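Local coordinates for UDP-galactopyranose mutase (Deinococcus radiodurans, PDB 3HE3), which probably interconverts UDP-galactopyranose and UDP-galactofuranose as an FAD-dependent mutase, and binds UDP and UDP-galactose, at residues A302-S307 with E325-E330. Numbering follows the deposited sequence.
Sequences AYTRVS and EYPRAE. With UDP (uridine-5'-diphosphate), chain S.
In the mixed sheet beside the substrate pocket, the start of strand 305-308 meets the neighbouring antiparallel strand 320-336, and Arg305 and Glu325 are joined there by a salt bridge next to the UDP diphosphate. Arg305 holds the carboxylate side-on: NE lies 2.9 Å from Glu325 OE1, approaching from above the carboxylate plane, while NH2 donates to the syn lone pair of Glu325 OE2 at 3.1 Å. The two flat groups are turned 73° apart, so the pair is twisted rather than coplanar. Arg305 chi1 of 53° sets CG between the backbone N and carbonyl carbon, and the extended chain beyond it carries NH1 to UDP O3B at 3.3 Å, with the oxygen at the guanidinium edge. With an alanine at this position, Glu325 would probably lose its charge partner beside the FAD, and the terminal phosphate one of its cationic donors. A water bridges Thr304 OG1 and Glu325 OE2, donating to the carboxylate oxygen and giving it a second donor. Along the backbone, Thr304 N donates to Glu325 O at 2.9 Å, and Glu325 N returns a bond to Arg305 O. Farther along, Thr304 CG2 meets Pro327 CG tip to tip at 3.5 Å. Tyr303 turns its edge toward the face of Tyr326 in an offset T-shaped pair, planes at 86°, and its CB sits over that same ring in a CH-pi contact, 4.0 Å from the centroid. Ala302 CB touches the edge of the Tyr326 ring. Tyr335 touches Arg305, and Asn296 is also hydrogen-bonded to the UDP. This pair of interior strands, with an arginine whose NE and NH2 hold a glutamate while NH1 reaches the phosphate, belongs to the diphosphate-binding part of the active-site cleft of UDP-galactopyranose mutases.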
loop_
_atom_site.group_PDB
_atom_site.type_symbol
_atom_site.label_atom_id
_atom_site.label_comp_id
_atom_site.label_asym_id
_atom_site.label_seq_id
_atom_site.Cartn_x
_atom_site.Cartn_y
_atom_site.Cartn_z
ATOM N N ALA E 302 -15.186 -15.911 23.520
ATOM C CA ALA E 302 -14.666 -14.620 23.954
ATOM C C ALA E 302 -14.838 -13.573 22.865
ATOM O O ALA E 302 -14.984 -12.383 23.146
ATOM C CB ALA E 302 -13.196 -14.737 24.342
ATOM N N TYR E 303 -14.817 -14.020 21.614
ATOM C CA TYR E 303 -15.005 -13.110 20.496
ATOM C C TYR E 303 -16.493 -12.842 20.275
ATOM O O TYR E 303 -17.344 -13.622 20.706
ATOM C CB TYR E 303 -14.338 -13.654 19.228
ATOM C CG TYR E 303 -14.588 -15.125 18.959
ATOM C CD1 TYR E 303 -15.771 -15.550 18.370
ATOM C CD2 TYR E 303 -13.631 -16.084 19.275
ATOM C CE1 TYR E 303 -16.002 -16.886 18.113
ATOM C CE2 TYR E 303 -13.856 -17.427 19.020
ATOM C CZ TYR E 303 -15.042 -17.821 18.439
ATOM O OH TYR E 303 -15.276 -19.154 18.183
ATOM N N THR E 304 -16.802 -11.724 19.626
ATOM C CA THR E 304 -18.186 -11.357 19.361
ATOM C C THR E 304 -18.644 -11.946 18.042
ATOM O O THR E 304 -19.822 -12.249 17.869
ATOM C CB THR E 304 -18.362 -9.833 19.300
ATOM O OG1 THR E 304 -17.314 -9.263 18.505
ATOM C CG2 THR E 304 -18.310 -9.234 20.693
ATOM N N ARG E 305 -17.704 -12.118 17.117
ATOM C CA ARG E 305 -18.047 -12.525 15.763
ATOM C C ARG E 305 -16.829 -12.890 14.924
ATOM O O ARG E 305 -15.706 -12.488 15.228
ATOM C CB ARG E 305 -18.795 -11.392 15.075
ATOM C CG ARG E 305 -18.052 -10.074 15.148
ATOM C CD ARG E 305 -18.904 -8.938 14.642
ATOM N NE ARG E 305 -18.141 -7.701 14.539
ATOM C CZ ARG E 305 -18.668 -6.529 14.202
ATOM N NH1 ARG E 305 -19.965 -6.436 13.938
ATOM N NH2 ARG E 305 -17.899 -5.450 14.134
ATOM N N VAL E 306 -17.077 -13.657 13.865
ATOM C CA VAL E 306 -16.067 -14.000 12.874
ATOM C C VAL E 306 -16.524 -13.460 11.533
ATOM O O VAL E 306 -17.699 -13.567 11.185
ATOM C CB VAL E 306 -15.933 -15.520 12.692
ATOM C CG1 VAL E 306 -14.510 -15.882 12.281
ATOM C CG2 VAL E 306 -16.362 -16.256 13.942
ATOM N N SER E 307 -15.594 -12.896 10.774
ATOM C CA SER E 307 -15.908 -12.401 9.443
ATOM C C SER E 307 -15.016 -13.063 8.404
ATOM O O SER E 307 -13.843 -13.339 8.669
ATOM C CB SER E 307 -15.748 -10.881 9.386
ATOM O OG SER E 307 -16.743 -10.237 10.160
ATOM N N GLU E 325 -13.091 -10.971 16.390
ATOM C CA GLU E 325 -13.109 -9.715 17.139
ATOM C C GLU E 325 -13.264 -9.911 18.640
ATOM O O GLU E 325 -14.262 -10.461 19.105
ATOM C CB GLU E 325 -14.215 -8.791 16.635
ATOM C CG GLU E 325 -13.866 -8.023 15.378
ATOM C CD GLU E 325 -14.989 -7.101 14.942
ATOM O OE1 GLU E 325 -15.432 -7.210 13.776
ATOM O OE2 GLU E 325 -15.438 -6.275 15.769
ATOM N N TYR E 326 -12.273 -9.437 19.389
ATOM C CA TYR E 326 -12.311 -9.470 20.844
ATOM C C TYR E 326 -12.458 -8.061 21.398
ATOM O O TYR E 326 -11.607 -7.203 21.155
ATOM C CB TYR E 326 -11.032 -10.094 21.396
ATOM C CG TYR E 326 -10.811 -11.521 20.960
ATOM C CD1 TYR E 326 -10.171 -11.807 19.762
ATOM C CD2 TYR E 326 -11.243 -12.583 21.745
ATOM C CE1 TYR E 326 -9.968 -13.117 19.357
ATOM C CE2 TYR E 326 -11.043 -13.892 21.350
ATOM C CZ TYR E 326 -10.404 -14.155 20.154
ATOM O OH TYR E 326 -10.202 -15.455 19.756
ATOM N N PRO E 327 -13.543 -7.810 22.144
ATOM C CA PRO E 327 -13.738 -6.487 22.747
ATOM C C PRO E 327 -12.699 -6.220 23.841
ATOM O O PRO E 327 -12.352 -7.133 24.589
ATOM C CB PRO E 327 -15.152 -6.574 23.341
ATOM C CG PRO E 327 -15.802 -7.717 22.630
ATOM C CD PRO E 327 -14.694 -8.694 22.372
ATOM N N ARG E 328 -12.207 -4.987 23.914
ATOM C CA ARG E 328 -11.166 -4.614 24.870
ATOM C C ARG E 328 -11.460 -3.253 25.501
ATOM O O ARG E 328 -11.896 -2.328 24.820
ATOM C CB ARG E 328 -9.799 -4.565 24.182
ATOM C CG ARG E 328 -9.254 -5.921 23.751
ATOM C CD ARG E 328 -8.815 -6.747 24.952
ATOM N NE ARG E 328 -8.329 -8.072 24.571
ATOM C CZ ARG E 328 -9.047 -9.187 24.656
ATOM N NH1 ARG E 328 -10.293 -9.146 25.112
ATOM N NH2 ARG E 328 -8.520 -10.347 24.289
ATOM N N ALA E 329 -11.216 -3.130 26.802
ATOM C CA ALA E 329 -11.395 -1.854 27.485
ATOM C C ALA E 329 -10.286 -0.866 27.118
ATOM O O ALA E 329 -10.516 0.339 27.046
ATOM C CB ALA E 329 -11.447 -2.059 28.992
ATOM N N GLU E 330 -9.089 -1.389 26.875
ATOM C CA GLU E 330 -7.926 -0.558 26.576
ATOM C C GLU E 330 -7.495 -0.707 25.120
ATOM O O GLU E 330 -7.793 -1.713 24.477
ATOM C CB GLU E 330 -6.757 -0.948 27.477
ATOM C CG GLU E 330 -5.954 0.225 27.994
ATOM C CD GLU E 330 -6.250 0.522 29.450
ATOM O OE1 GLU E 330 -5.814 -0.269 30.315
ATOM O OE2 GLU E 330 -6.912 1.544 29.729
HETATM N N1 UDP S . -26.245 -6.328 19.039
HETATM C C2 UDP S . -26.610 -7.446 19.764
HETATM N N3 UDP S . -26.679 -8.681 19.152
HETATM C C4 UDP S . -26.383 -8.807 17.810
HETATM C C5 UDP S . -26.017 -7.678 17.083
HETATM C C6 UDP S . -26.038 -6.426 17.691
HETATM O O2 UDP S . -26.875 -7.347 20.961
HETATM O O4 UDP S . -26.444 -9.914 17.266
HETATM C "C1'" UDP S . -26.178 -5.019 19.713
HETATM C "C2'" UDP S . -24.799 -4.850 20.321
HETATM O "O2'" UDP S . -24.906 -4.217 21.575
HETATM C "C3'" UDP S . -24.083 -3.949 19.338
HETATM C "C4'" UDP S . -25.215 -3.127 18.753
HETATM O "O4'" UDP S . -26.347 -3.973 18.773
HETATM O "O3'" UDP S . -23.133 -3.142 19.989
HETATM C "C5'" UDP S . -24.924 -2.634 17.340
HETATM O "O5'" UDP S . -24.422 -3.681 16.543
HETATM P PA UDP S . -23.685 -3.322 15.160
HETATM O O1A UDP S . -24.589 -2.503 14.317
HETATM O O2A UDP S . -23.258 -4.544 14.439
HETATM O O3A UDP S . -22.443 -2.405 15.616
HETATM P PB UDP S . -20.936 -2.653 15.110
HETATM O O1B UDP S . -20.233 -3.539 16.061
HETATM O O2B UDP S . -20.237 -1.352 15.006
HETATM O O3B UDP S . -20.968 -3.300 13.782
HETATM O O HOH W 1 -17.091 -6.714 17.908
#